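Local coordinates for UTP-glucose-1-phosphate uridylyltransferase 2 (Trypanosoma brucei, PDB 3GUE), which probably catalyses the transfer of a uridylyl group from UTP to glucose 1-phosphate, giving UDP-glucose and diphosphate, at residues A11-A14 with C15-K18; S22-E25 with E26-H30. All blocks are in the same frame, centred on the assembly; numbering follows the deposited sequence.

Interaction 1. Residues A11-A14 with C15-K18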
ATOM      1  N   ALA A  11     -25.261 -19.145   1.420  1.00 25.47           N
ATOM      2  CA  ALA A  11     -23.878 -18.650   1.640  1.00 25.57           C
ATOM      3  C   ALA A  11     -23.829 -17.173   2.054  1.00 25.12           C
ATOM      4  O   ALA A  11     -23.005 -16.783   2.885  1.00 26.01           O
ATOM      5  CB  ALA A  11     -23.022 -18.858   0.392  1.00 24.37           C
ATOM      6  N   ALA A  12     -24.702 -16.372   1.459  1.00 24.36           N
ATOM      7  CA  ALA A  12     -24.789 -14.924   1.743  1.00 23.84           C
ATOM      8  C   ALA A  12     -25.413 -14.672   3.100  1.00 23.38           C
ATOM      9  O   ALA A  12     -24.934 -13.846   3.889  1.00 23.47           O
ATOM     10  CB  ALA A  12     -25.574 -14.218   0.632  1.00 24.12           C
ATOM     11  N   LEU A  13     -26.470 -15.421   3.406  1.00 23.24           N
ATOM     12  CA  LEU A  13     -27.110 -15.354   4.718  1.00 22.34           C
ATOM     13  C   LEU A  13     -26.147 -15.764   5.853  1.00 22.22           C
ATOM     14  O   LEU A  13     -26.082 -15.113   6.920  1.00 21.29           O
ATOM     15  CB  LEU A  13     -28.409 -16.203   4.710  1.00 22.84           C
ATOM     16  CG  LEU A  13     -29.347 -16.003   5.893  1.00 23.71           C
ATOM     17  CD1 LEU A  13     -29.709 -14.540   5.897  1.00 25.52           C
ATOM     18  CD2 LEU A  13     -30.582 -16.943   5.761  1.00 23.27           C
ATOM     19  N   ALA A  14     -25.384 -16.834   5.611  1.00 21.48           N
ATOM     20  CA  ALA A  14     -24.308 -17.229   6.518  1.00 21.21           C
ATOM     21  C   ALA A  14     -23.258 -16.111   6.736  1.00 20.59           C
ATOM     22  O   ALA A  14     -22.852 -15.879   7.890  1.00 21.52           O
ATOM     23  CB  ALA A  14     -23.632 -18.550   6.033  1.00 20.91           C
ATOM     24  N   CYS A  15     -22.834 -15.431   5.657  1.00 20.24           N
ATOM     25  CA  CYS A  15     -21.896 -14.295   5.757  1.00 21.46           C
ATOM     26  C   CYS A  15     -22.569 -13.168   6.529  1.00 22.04           C
ATOM     27  O   CYS A  15     -21.940 -12.527   7.366  1.00 22.79           O
ATOM     28  CB  CYS A  15     -21.411 -13.757   4.391  1.00 20.29           C
ATOM     29  SG  CYS A  15     -20.497 -14.947   3.357  1.00 21.46           S
ATOM     30  N   LEU A  16     -23.850 -12.967   6.252  1.00 22.94           N
ATOM     31  CA  LEU A  16     -24.610 -11.850   6.841  1.00 23.78           C
ATOM     32  C   LEU A  16     -24.649 -11.987   8.336  1.00 23.99           C
ATOM     33  O   LEU A  16     -24.335 -11.033   9.061  1.00 24.09           O
ATOM     34  CB  LEU A  16     -26.036 -11.788   6.262  1.00 24.14           C
ATOM     35  CG  LEU A  16     -26.989 -10.686   6.737  1.00 24.05           C
ATOM     36  CD1 LEU A  16     -28.085 -10.541   5.719  1.00 27.04           C
ATOM     37  CD2 LEU A  16     -27.603 -11.007   8.122  1.00 26.53           C
ATOM     38  N   GLU A  17     -25.021 -13.190   8.793  1.00 24.99           N
ATOM     39  CA  GLU A  17     -25.221 -13.472  10.196  1.00 25.93           C
ATOM     40  C   GLU A  17     -23.918 -13.440  10.952  1.00 25.43           C
ATOM     41  O   GLU A  17     -23.868 -12.906  12.048  1.00 26.09           O
ATOM     42  CB  GLU A  17     -25.957 -14.816  10.394  1.00 26.36           C
ATOM     43  CG  GLU A  17     -27.460 -14.750  10.112  1.00 26.48           C
ATOM     44  CD  GLU A  17     -28.200 -16.100  10.184  1.00 28.71           C
ATOM     45  OE1 GLU A  17     -27.570 -17.177  10.271  1.00 30.27           O
ATOM     46  OE2 GLU A  17     -29.450 -16.065  10.148  1.00 32.26           O
ATOM     47  N   LYS A  18     -22.859 -14.000  10.357  1.00 25.35           N
ATOM     48  CA  LYS A  18     -21.528 -13.975  10.960  1.00 25.14           C
ATOM     49  C   LYS A  18     -20.991 -12.540  11.093  1.00 25.87           C
ATOM     50  O   LYS A  18     -20.307 -12.226  12.074  1.00 26.51           O
ATOM     51  CB  LYS A  18     -20.549 -14.816  10.124  1.00 24.99           C
ATOM     52  CG  LYS A  18     -19.146 -14.950  10.714  1.00 25.73           C
ATOM     53  CD  LYS A  18     -18.278 -15.925   9.919  1.00 24.02           C
ATOM     54  CE  LYS A  18     -17.100 -16.458  10.767  1.00 22.74           C
ATOM     55  NZ  LYS A  18     -16.425 -17.557   9.997  1.00 22.50           N
TER
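A11 and C15, A12 and L16, L13 and E17, and A14 and K18 lie one turn apart along the N-terminal α-helix 10-21, and each pair is joined by the i to i+4 backbone hydrogen bond that defines such a helix. The bond from L16 N to the O of A12 is the shortest at 2.7 Å, but bent, with an angle of 145° at the hydrogen. The next two are straighter: E17 N reaches L13 O at 2.9 Å and K18 N reaches A14 O at 3.1 Å, both near 160°. All four carbonyls of A11-A14 are thereby engaged by the following turn.

Apolar contact between the side chains is slight. L13 and L16, three residues apart, meet only through methyl ends, CD1 of L13 lying 4.3 Å from CD1 of L16. These two leucines, with E17, lie on the outer side of the helix; the carboxylate of E17 passes L13 loosely, OE2 being 4.3 Å from L13 CG.

The other side of the helix is turned to the protein. A11 and C15 rest on H36 of helix 26-40, where C15 also touches F32 and A12 meets R40, so the two helices pack as a hairpin; F174 and P175 from a loop cover A14, with F174 also on A11 and P175 also on C15.

Among the polar side chains, K18 is stretched along its whole length away from A11-A14, and its NZ forms a salt bridge with E185. C15 stays close to the preceding turn: its thiol lies beside its own backbone N (chi1 -61°), which brings SG to 3.1 Å from the carbonyl O of A11.

Interaction 2. Residues S22-E25 with E26-H30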
ATOM      1  N   SER A  22     -20.422 -10.169  14.731  1.00 30.64           N
ATOM      2  CA  SER A  22     -19.148  -9.572  15.115  1.00 31.28           C
ATOM      3  C   SER A  22     -19.163  -8.049  15.130  1.00 31.77           C
ATOM      4  O   SER A  22     -18.125  -7.436  15.360  1.00 32.58           O
ATOM      5  CB  SER A  22     -18.003 -10.078  14.227  1.00 31.63           C
ATOM      6  OG  SER A  22     -17.332 -11.178  14.837  1.00 32.15           O
ATOM      7  N   GLY A  23     -20.319  -7.433  14.890  1.00 31.66           N
ATOM      8  CA  GLY A  23     -20.432  -5.973  14.998  1.00 31.16           C
ATOM      9  C   GLY A  23     -20.058  -5.169  13.754  1.00 30.86           C
ATOM     10  O   GLY A  23     -19.851  -3.951  13.831  1.00 30.97           O
ATOM     11  N   VAL A  24     -19.992  -5.850  12.613  1.00 29.72           N
ATOM     12  CA  VAL A  24     -19.673  -5.225  11.323  1.00 28.51           C
ATOM     13  C   VAL A  24     -20.718  -4.186  10.869  1.00 28.74           C
ATOM     14  O   VAL A  24     -21.943  -4.385  10.985  1.00 28.01           O
ATOM     15  CB  VAL A  24     -19.436  -6.306  10.221  1.00 27.93           C
ATOM     16  CG1 VAL A  24     -18.974  -5.670   8.914  1.00 26.97           C
ATOM     17  CG2 VAL A  24     -18.391  -7.344  10.712  1.00 27.18           C
ATOM     18  N   GLU A  25     -20.204  -3.084  10.342  1.00 28.65           N
ATOM     19  CA  GLU A  25     -21.016  -1.938   9.943  1.00 28.91           C
ATOM     20  C   GLU A  25     -22.039  -2.379   8.880  1.00 28.78           C
ATOM     21  O   GLU A  25     -21.701  -3.103   7.946  1.00 27.68           O
ATOM     22  CB  GLU A  25     -20.098  -0.798   9.466  1.00 28.83           C
ATOM     23  CG  GLU A  25     -20.795   0.546   9.324  1.00 29.01           C
ATOM     24  CD  GLU A  25     -21.569   0.633   8.034  1.00 30.37           C
ATOM     25  OE1 GLU A  25     -21.069   0.099   7.028  1.00 28.64           O
ATOM     26  OE2 GLU A  25     -22.680   1.204   8.028  1.00 30.94           O
ATOM     27  N   GLU A  26     -23.297  -1.975   9.081  1.00 28.77           N
ATOM     28  CA  GLU A  26     -24.426  -2.271   8.180  1.00 29.48           C
ATOM     29  C   GLU A  26     -24.170  -2.047   6.675  1.00 28.96           C
ATOM     30  O   GLU A  26     -24.443  -2.931   5.847  1.00 29.00           O
ATOM     31  CB  GLU A  26     -25.671  -1.482   8.657  1.00 30.26           C
ATOM     32  CG  GLU A  26     -26.424  -0.653   7.581  1.00 33.37           C
ATOM     33  CD  GLU A  26     -26.592   0.843   7.943  1.00 39.72           C
ATOM     34  OE1 GLU A  26     -26.484   1.218   9.145  1.00 41.94           O
ATOM     35  OE2 GLU A  26     -26.846   1.660   7.017  1.00 40.74           O
ATOM     36  N   LYS A  27     -23.660  -0.875   6.305  1.00 29.35           N
ATOM     37  CA  LYS A  27     -23.390  -0.601   4.887  1.00 28.57           C
ATOM     38  C   LYS A  27     -22.272  -1.477   4.334  1.00 27.66           C
ATOM     39  O   LYS A  27     -22.328  -1.867   3.186  1.00 27.17           O
ATOM     40  CB  LYS A  27     -23.144   0.876   4.602  1.00 28.79           C
ATOM     41  CG  LYS A  27     -24.386   1.734   4.645  1.00 32.20           C
ATOM     42  CD  LYS A  27     -25.276   1.599   3.412  1.00 33.45           C
ATOM     43  CE  LYS A  27     -26.431   2.590   3.512  1.00 33.86           C
ATOM     44  NZ  LYS A  27     -27.499   2.353   2.503  1.00 34.58           N
ATOM     45  N   CYS A  28     -21.273  -1.793   5.157  1.00 27.54           N
ATOM     46  CA  CYS A  28     -20.203  -2.716   4.738  1.00 27.77           C
ATOM     47  C   CYS A  28     -20.768  -4.119   4.424  1.00 27.12           C
ATOM     48  O   CYS A  28     -20.404  -4.731   3.408  1.00 27.43           O
ATOM     49  CB  CYS A  28     -19.088  -2.792   5.783  1.00 26.80           C
ATOM     50  SG  CYS A  28     -17.935  -4.159   5.497  1.00 29.21           S
ATOM     51  N   ILE A  29     -21.659  -4.617   5.283  1.00 26.89           N
ATOM     52  CA  ILE A  29     -22.317  -5.917   5.054  1.00 26.24           C
ATOM     53  C   ILE A  29     -23.035  -5.881   3.694  1.00 26.36           C
ATOM     54  O   ILE A  29     -22.820  -6.744   2.857  1.00 25.15           O
ATOM     55  CB  ILE A  29     -23.268  -6.319   6.213  1.00 26.14           C
ATOM     56  CG1 ILE A  29     -22.471  -6.519   7.518  1.00 24.57           C
ATOM     57  CG2 ILE A  29     -24.079  -7.596   5.842  1.00 27.85           C
ATOM     58  CD1 ILE A  29     -23.288  -6.550   8.777  1.00 27.77           C
ATOM     59  N   HIS A  30     -23.840  -4.846   3.482  1.00 27.03           N
ATOM     60  CA  HIS A  30     -24.566  -4.628   2.221  1.00 27.86           C
ATOM     61  C   HIS A  30     -23.660  -4.599   0.965  1.00 27.59           C
ATOM     62  O   HIS A  30     -23.943  -5.283  -0.015  1.00 27.59           O
ATOM     63  CB  HIS A  30     -25.450  -3.375   2.360  1.00 28.50           C
ATOM     64  CG  HIS A  30     -26.082  -2.909   1.085  1.00 31.68           C
ATOM     65  ND1 HIS A  30     -26.198  -1.575   0.762  1.00 37.16           N
ATOM     66  CD2 HIS A  30     -26.639  -3.592   0.059  1.00 36.05           C
ATOM     67  CE1 HIS A  30     -26.790  -1.456  -0.413  1.00 37.29           C
ATOM     68  NE2 HIS A  30     -27.072  -2.666  -0.859  1.00 36.63           N
TER
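E25 folds its carboxylate back over the start of helix 26-40 and accepts hydrogen bonds from two backbone N-H groups. OE1 receives C28 N at 2.7 Å on the syn side, 29° out of the carboxylate plane, while OE2 is met from above that plane by K27 N at 2.9 Å. The bend at chi2 (-80°) brings the group round to them, and the pair of bonds fixes its rotation. E25 sits at the N-cap, and these are capping bonds; its negative charge probably interacts favourably with the helix dipole. Its own carbonyl O takes I29 N at 3.1 Å, starting the helical pattern. OE2 has a weak further bond from S200. E26 OE1 stands 4.0 Å from E25 OE2, a proximity of like charges.

Before the cap, G23 closes helix 10-21 in a Schellman motif with positive phi, and V24 turns its CB toward the new helix. V24 and I29 cross obliquely, their CG1 atoms 3.9 Å apart, and both lean on M19 of the preceding helix. V24 CG1 also lies 3.9 Å from C28 SG; the C28 side chain borders the pocket holding a dimercaptobutanediol molecule, probably from the crystallisation liquor, which hydrogen-bonds to C28 O.

Overall arrangement
Interactions 1 and 2 belong to one helical hairpin, with centres about 11 Å apart. Interaction 1 lies within helix 10-21, whereas interaction 2 joins the connecting loop to the start of helix 26-40. Both are partly buried and peripheral; the centre of interaction 2 lies about 24 Å from the centre of the chain, that of interaction 1 about 29 Å. In mid-helix, backbone carbonyls accept every bond between the segments; at the helix start, a side-chain carboxylate takes up amides that have no preceding turn to bond to. Each has one buried cysteine: C15, away from the substrate and ligand sites, packs against the partner helix, while C28 borders the dimercaptobutanediol pocket, its side chain about 10 Å from the bound UDP-glucose.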